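Local coordinates for ADP-ribosylglycohydrolase (Thermus thermophilus, PDB 2YZV), which belongs to the ADP-ribosylglycohydrolase family, with an all-helical fold that here holds two magnesium ions, at residues R7-V20 with L280-Y294. Residues are numbered along the deposited sequence; the frame is centred on the assembly and turned at random.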
loop_
_atom_site.group_PDB
_atom_site.type_symbol
_atom_site.label_atom_id
_atom_site.label_comp_id
_atom_site.label_asym_id
_atom_site.label_seq_id
_atom_site.Cartn_x
_atom_site.Cartn_y
_atom_site.Cartn_z
ATOM N N ARG A 7 16.837 9.847 -6.476
ATOM C CA ARG A 7 15.410 10.093 -6.631
ATOM C C ARG A 7 14.690 8.856 -7.159
ATOM O O ARG A 7 13.603 8.515 -6.686
ATOM C CB ARG A 7 15.174 11.288 -7.563
ATOM C CG ARG A 7 15.616 12.622 -6.968
ATOM C CD ARG A 7 15.134 13.802 -7.803
ATOM N NE ARG A 7 15.901 13.983 -9.033
ATOM C CZ ARG A 7 17.147 14.442 -9.078
ATOM N NH1 ARG A 7 17.780 14.771 -7.959
ATOM N NH2 ARG A 7 17.763 14.577 -10.245
ATOM N N GLN A 8 15.293 8.182 -8.133
ATOM C CA GLN A 8 14.691 6.974 -8.690
ATOM C C GLN A 8 14.592 5.914 -7.600
ATOM O O GLN A 8 13.615 5.165 -7.532
ATOM C CB GLN A 8 15.538 6.420 -9.841
ATOM C CG GLN A 8 15.647 7.317 -11.061
ATOM C CD GLN A 8 16.395 6.643 -12.195
ATOM O OE1 GLN A 8 17.440 6.028 -11.982
ATOM N NE2 GLN A 8 15.868 6.759 -13.408
ATOM N N ASP A 9 15.617 5.863 -6.753
ATOM C CA ASP A 9 15.699 4.897 -5.663
ATOM C C ASP A 9 14.466 4.939 -4.758
ATOM O O ASP A 9 14.014 3.902 -4.261
ATOM C CB ASP A 9 16.961 5.170 -4.835
ATOM C CG ASP A 9 17.289 4.048 -3.868
ATOM O OD1 ASP A 9 17.705 4.348 -2.731
ATOM O OD2 ASP A 9 17.150 2.864 -4.246
ATOM N N ARG A 10 13.919 6.134 -4.548
ATOM C CA ARG A 10 12.742 6.275 -3.697
ATOM C C ARG A 10 11.487 5.701 -4.349
ATOM O O ARG A 10 10.670 5.058 -3.683
ATOM C CB ARG A 10 12.499 7.746 -3.353
ATOM C CG ARG A 10 13.556 8.381 -2.465
ATOM C CD ARG A 10 13.174 9.820 -2.153
ATOM N NE ARG A 10 14.157 10.501 -1.311
ATOM C CZ ARG A 10 14.322 10.274 -0.013
ATOM N NH1 ARG A 10 13.570 9.376 0.613
ATOM N NH2 ARG A 10 15.245 10.946 0.666
ATOM N N ARG A 11 11.320 5.947 -5.645
ATOM C CA ARG A 11 10.149 5.440 -6.349
ATOM C C ARG A 11 10.221 3.920 -6.462
ATOM O O ARG A 11 9.223 3.231 -6.261
ATOM C CB ARG A 11 10.029 6.076 -7.739
ATOM C CG ARG A 11 9.471 7.502 -7.736
ATOM C CD ARG A 11 10.463 8.509 -7.169
ATOM N NE ARG A 11 9.885 9.846 -7.055
ATOM C CZ ARG A 11 10.545 10.902 -6.586
ATOM N NH1 ARG A 11 11.806 10.774 -6.190
ATOM N NH2 ARG A 11 9.947 12.083 -6.504
ATOM N N LEU A 12 11.400 3.395 -6.778
ATOM C CA LEU A 12 11.561 1.949 -6.881
ATOM C C LEU A 12 11.342 1.323 -5.508
ATOM O O LEU A 12 10.748 0.251 -5.389
ATOM C CB LEU A 12 12.965 1.601 -7.390
ATOM C CG LEU A 12 13.267 1.786 -8.883
ATOM C CD1 LEU A 12 12.722 0.608 -9.660
ATOM C CD2 LEU A 12 12.679 3.096 -9.391
ATOM N N GLY A 13 11.825 2.002 -4.472
ATOM C CA GLY A 13 11.675 1.495 -3.120
ATOM C C GLY A 13 10.227 1.398 -2.675
ATOM O O GLY A 13 9.834 0.433 -2.023
ATOM N N ALA A 14 9.426 2.401 -3.014
ATOM C CA ALA A 14 8.021 2.386 -2.622
ATOM C C ALA A 14 7.253 1.253 -3.308
ATOM O O ALA A 14 6.429 0.590 -2.680
ATOM C CB ALA A 14 7.371 3.737 -2.942
ATOM N N PHE A 15 7.524 1.029 -4.593
ATOM C CA PHE A 15 6.834 -0.017 -5.346
ATOM C C PHE A 15 7.297 -1.409 -4.925
ATOM O O PHE A 15 6.476 -2.275 -4.598
ATOM C CB PHE A 15 7.061 0.197 -6.852
ATOM C CG PHE A 15 6.037 -0.471 -7.731
ATOM C CD1 PHE A 15 5.475 0.217 -8.803
ATOM C CD2 PHE A 15 5.634 -1.783 -7.497
ATOM C CE1 PHE A 15 4.529 -0.388 -9.631
ATOM C CE2 PHE A 15 4.687 -2.400 -8.319
ATOM C CZ PHE A 15 4.133 -1.699 -9.390
ATOM N N LEU A 16 8.604 -1.634 -4.928
ATOM C CA LEU A 16 9.132 -2.934 -4.526
ATOM C C LEU A 16 8.861 -3.205 -3.048
ATOM O O LEU A 16 8.598 -4.342 -2.657
ATOM C CB LEU A 16 10.638 -3.014 -4.804
ATOM C CG LEU A 16 11.101 -3.371 -6.224
ATOM C CD1 LEU A 16 10.757 -4.817 -6.509
ATOM C CD2 LEU A 16 10.459 -2.454 -7.252
ATOM N N GLY A 17 8.911 -2.157 -2.229
ATOM C CA GLY A 17 8.651 -2.320 -0.808
ATOM C C GLY A 17 7.246 -2.842 -0.563
ATOM O O GLY A 17 7.009 -3.614 0.370
ATOM N N LEU A 18 6.309 -2.406 -1.397
ATOM C CA LEU A 18 4.919 -2.845 -1.291
ATOM C C LEU A 18 4.866 -4.368 -1.430
ATOM O O LEU A 18 4.291 -5.057 -0.586
ATOM C CB LEU A 18 4.089 -2.184 -2.398
ATOM C CG LEU A 18 2.569 -2.359 -2.459
ATOM C CD1 LEU A 18 2.017 -1.392 -3.493
ATOM C CD2 LEU A 18 2.186 -3.790 -2.814
ATOM N N ALA A 19 5.479 -4.885 -2.492
ATOM C CA ALA A 19 5.494 -6.321 -2.758
ATOM C C ALA A 19 6.284 -7.111 -1.718
ATOM O O ALA A 19 5.902 -8.221 -1.349
ATOM C CB ALA A 19 6.054 -6.585 -4.153
ATOM N N VAL A 20 7.396 -6.548 -1.264
ATOM C CA VAL A 20 8.209 -7.201 -0.248
ATOM C C VAL A 20 7.379 -7.369 1.024
ATOM O O VAL A 20 7.371 -8.436 1.634
ATOM C CB VAL A 20 9.484 -6.373 0.052
ATOM C CG1 VAL A 20 10.141 -6.852 1.335
ATOM C CG2 VAL A 20 10.464 -6.500 -1.114
ATOM N N LEU A 280 12.109 -11.978 -4.404
ATOM C CA LEU A 280 10.823 -11.424 -4.827
ATOM C C LEU A 280 10.346 -11.802 -6.232
ATOM O O LEU A 280 11.049 -11.595 -7.220
ATOM C CB LEU A 280 10.873 -9.899 -4.707
ATOM C CG LEU A 280 9.556 -9.140 -4.885
ATOM C CD1 LEU A 280 8.607 -9.473 -3.737
ATOM C CD2 LEU A 280 9.842 -7.644 -4.910
ATOM N N HIS A 281 9.129 -12.333 -6.313
ATOM C CA HIS A 281 8.545 -12.728 -7.591
ATOM C C HIS A 281 8.286 -11.489 -8.458
ATOM O O HIS A 281 7.716 -10.506 -7.989
ATOM C CB HIS A 281 7.229 -13.476 -7.352
ATOM C CG HIS A 281 6.625 -14.054 -8.594
ATOM N ND1 HIS A 281 5.266 -14.223 -8.750
ATOM C CD2 HIS A 281 7.194 -14.509 -9.734
ATOM C CE1 HIS A 281 5.024 -14.755 -9.934
ATOM N NE2 HIS A 281 6.177 -14.938 -10.552
ATOM N N LEU A 282 8.708 -11.550 -9.719
ATOM C CA LEU A 282 8.535 -10.455 -10.676
ATOM C C LEU A 282 9.237 -9.158 -10.277
ATOM O O LEU A 282 8.774 -8.064 -10.601
ATOM C CB LEU A 282 7.045 -10.183 -10.915
ATOM C CG LEU A 282 6.211 -11.380 -11.382
ATOM C CD1 LEU A 282 4.803 -10.914 -11.726
ATOM C CD2 LEU A 282 6.860 -12.024 -12.598
ATOM N N ARG A 283 10.356 -9.294 -9.578
ATOM C CA ARG A 283 11.156 -8.157 -9.139
ATOM C C ARG A 283 11.468 -7.215 -10.305
ATOM O O ARG A 283 11.209 -6.010 -10.241
ATOM C CB ARG A 283 12.467 -8.675 -8.547
ATOM C CG ARG A 283 13.462 -7.604 -8.159
ATOM C CD ARG A 283 14.834 -8.234 -8.007
ATOM N NE ARG A 283 15.839 -7.297 -7.521
ATOM C CZ ARG A 283 17.113 -7.620 -7.323
ATOM N NH1 ARG A 283 17.527 -8.856 -7.576
ATOM N NH2 ARG A 283 17.968 -6.716 -6.864
ATOM N N GLU A 284 12.030 -7.771 -11.374
ATOM C CA GLU A 284 12.398 -6.970 -12.538
ATOM C C GLU A 284 11.226 -6.277 -13.221
ATOM O O GLU A 284 11.350 -5.136 -13.667
ATOM C CB GLU A 284 13.147 -7.831 -13.562
ATOM C CG GLU A 284 14.533 -8.301 -13.131
ATOM C CD GLU A 284 14.495 -9.398 -12.081
ATOM O OE1 GLU A 284 13.453 -10.075 -11.953
ATOM O OE2 GLU A 284 15.521 -9.597 -11.396
ATOM N N GLU A 285 10.089 -6.957 -13.318
ATOM C CA GLU A 285 8.925 -6.354 -13.950
ATOM C C GLU A 285 8.449 -5.160 -13.131
ATOM O O GLU A 285 8.032 -4.140 -13.684
ATOM C CB GLU A 285 7.794 -7.379 -14.096
ATOM C CG GLU A 285 8.041 -8.431 -15.172
ATOM C CD GLU A 285 8.892 -9.599 -14.699
ATOM O OE1 GLU A 285 9.578 -9.475 -13.662
ATOM O OE2 GLU A 285 8.882 -10.649 -15.378
ATOM N N MET A 286 8.518 -5.281 -11.809
ATOM C CA MET A 286 8.095 -4.184 -10.952
ATOM C C MET A 286 9.056 -3.006 -11.034
ATOM O O MET A 286 8.633 -1.851 -11.004
ATOM C CB MET A 286 7.950 -4.663 -9.508
ATOM C CG MET A 286 6.772 -5.598 -9.331
ATOM S SD MET A 286 6.396 -5.914 -7.601
ATOM C CE MET A 286 7.343 -7.402 -7.320
ATOM N N GLU A 287 10.349 -3.294 -11.148
ATOM C CA GLU A 287 11.347 -2.235 -11.251
ATOM C C GLU A 287 11.093 -1.439 -12.527
ATOM O O GLU A 287 11.168 -0.210 -12.530
ATOM C CB GLU A 287 12.754 -2.837 -11.277
ATOM C CG GLU A 287 13.172 -3.463 -9.959
ATOM C CD GLU A 287 14.505 -4.176 -10.048
ATOM O OE1 GLU A 287 14.599 -5.158 -10.815
ATOM O OE2 GLU A 287 15.454 -3.757 -9.350
ATOM N N ALA A 288 10.787 -2.154 -13.604
ATOM C CA ALA A 288 10.505 -1.521 -14.888
ATOM C C ALA A 288 9.260 -0.642 -14.784
ATOM O O ALA A 288 9.248 0.486 -15.277
ATOM C CB ALA A 288 10.308 -2.583 -15.959
ATOM N N LEU A 289 8.217 -1.157 -14.136
ATOM C CA LEU A 289 6.984 -0.391 -13.974
ATOM C C LEU A 289 7.211 0.860 -13.131
ATOM O O LEU A 289 6.736 1.942 -13.479
ATOM C CB LEU A 289 5.891 -1.250 -13.316
ATOM C CG LEU A 289 5.263 -2.373 -14.144
ATOM C CD1 LEU A 289 4.387 -3.245 -13.253
ATOM C CD2 LEU A 289 4.444 -1.775 -15.282
ATOM N N ALA A 290 7.932 0.709 -12.021
ATOM C CA ALA A 290 8.201 1.836 -11.130
ATOM C C ALA A 290 8.927 2.953 -11.869
ATOM O O ALA A 290 8.585 4.127 -11.725
ATOM C CB ALA A 290 9.027 1.381 -9.933
ATOM N N LEU A 291 9.928 2.585 -12.661
ATOM C CA LEU A 291 10.683 3.575 -13.419
ATOM C C LEU A 291 9.809 4.230 -14.482
ATOM O O LEU A 291 9.894 5.437 -14.703
ATOM C CB LEU A 291 11.912 2.926 -14.065
ATOM C CG LEU A 291 13.043 2.570 -13.096
ATOM C CD1 LEU A 291 14.141 1.818 -13.832
ATOM C CD2 LEU A 291 13.596 3.842 -12.473
ATOM N N ALA A 292 8.965 3.437 -15.132
ATOM C CA ALA A 292 8.073 3.967 -16.162
ATOM C C ALA A 292 7.096 4.969 -15.548
ATOM O O ALA A 292 6.851 6.042 -16.103
ATOM C CB ALA A 292 7.312 2.829 -16.831
ATOM N N LEU A 293 6.543 4.619 -14.391
ATOM C CA LEU A 293 5.603 5.501 -13.712
ATOM C C LEU A 293 6.282 6.796 -13.276
ATOM O O LEU A 293 5.702 7.877 -13.387
ATOM C CB LEU A 293 4.996 4.785 -12.498
ATOM C CG LEU A 293 4.077 3.599 -12.812
ATOM C CD1 LEU A 293 3.874 2.764 -11.554
ATOM C CD2 LEU A 293 2.744 4.091 -13.358
ATOM N N TYR A 294 7.514 6.690 -12.786
ATOM C CA TYR A 294 8.249 7.867 -12.347
ATOM C C TYR A 294 8.532 8.803 -13.523
ATOM O O TYR A 294 8.367 10.018 -13.413
ATOM C CB TYR A 294 9.555 7.447 -11.667
ATOM C CG TYR A 294 10.420 8.599 -11.206
ATOM C CD1 TYR A 294 9.863 9.703 -10.556
ATOM C CD2 TYR A 294 11.797 8.583 -11.416
ATOM C CE1 TYR A 294 10.660 10.767 -10.131
ATOM C CE2 TYR A 294 12.604 9.638 -10.990
ATOM C CZ TYR A 294 12.028 10.726 -10.352
ATOM O OH TYR A 294 12.822 11.775 -9.942
#
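Tyr294 lays one face of its ring over the side chain of Arg11, whose CD stands 3.9 Å from the ring centroid and 21° off the normal, a CH-pi contact. The guanidinium follows the ring at a tilt of 29°, with Arg11 NE 3.3 Å from Tyr294 CE1. A bend at chi2 folds the arginine along the phenol, and two polar partners hold its end: NH1 donates to Arg7 O at 2.9 Å, in the guanidinium plane but above the carbonyl plane, while NH2 forms a salt bridge with Glu142. Around the same ring, Gln8 CG meets the edge and Arg7 CB approaches the hydroxyl, Tyr294 OH, obliquely to the ring.

Further along helix 4-26, Phe15 is a knob in the hole formed by Met286, Leu289, Ala290 and Leu293. Its CB already points toward helix 283-298, and CG anti to the backbone N (chi1 -159°) carries the ring on between those side chains; Leu293 CD1 reaches the ring edge in plane, and Met286 SD makes an oblique Met-aromatic contact. Ala290, whose CB touches both Leu12 CD1 and Phe15 CB at 3.8 Å, lies where the backbones come nearest, its CA 5.4 Å from that of Leu12. On the flank, Leu12 CD2 presses tightly on Leu291 CD2 at 3.3 Å, and Leu16 CD1 meets Leu280 CD2 in the turn leading into the second helix.

The two helices, one near each end of the chain, thus join at 8.8 Å between segment axes through largely buried, mainly apolar packing; the contact rests on dispersion and CH-pi packing, while Arg7 O and Glu142 satisfy buried Arg11 and probably limit its guanidinium's turning from the ring.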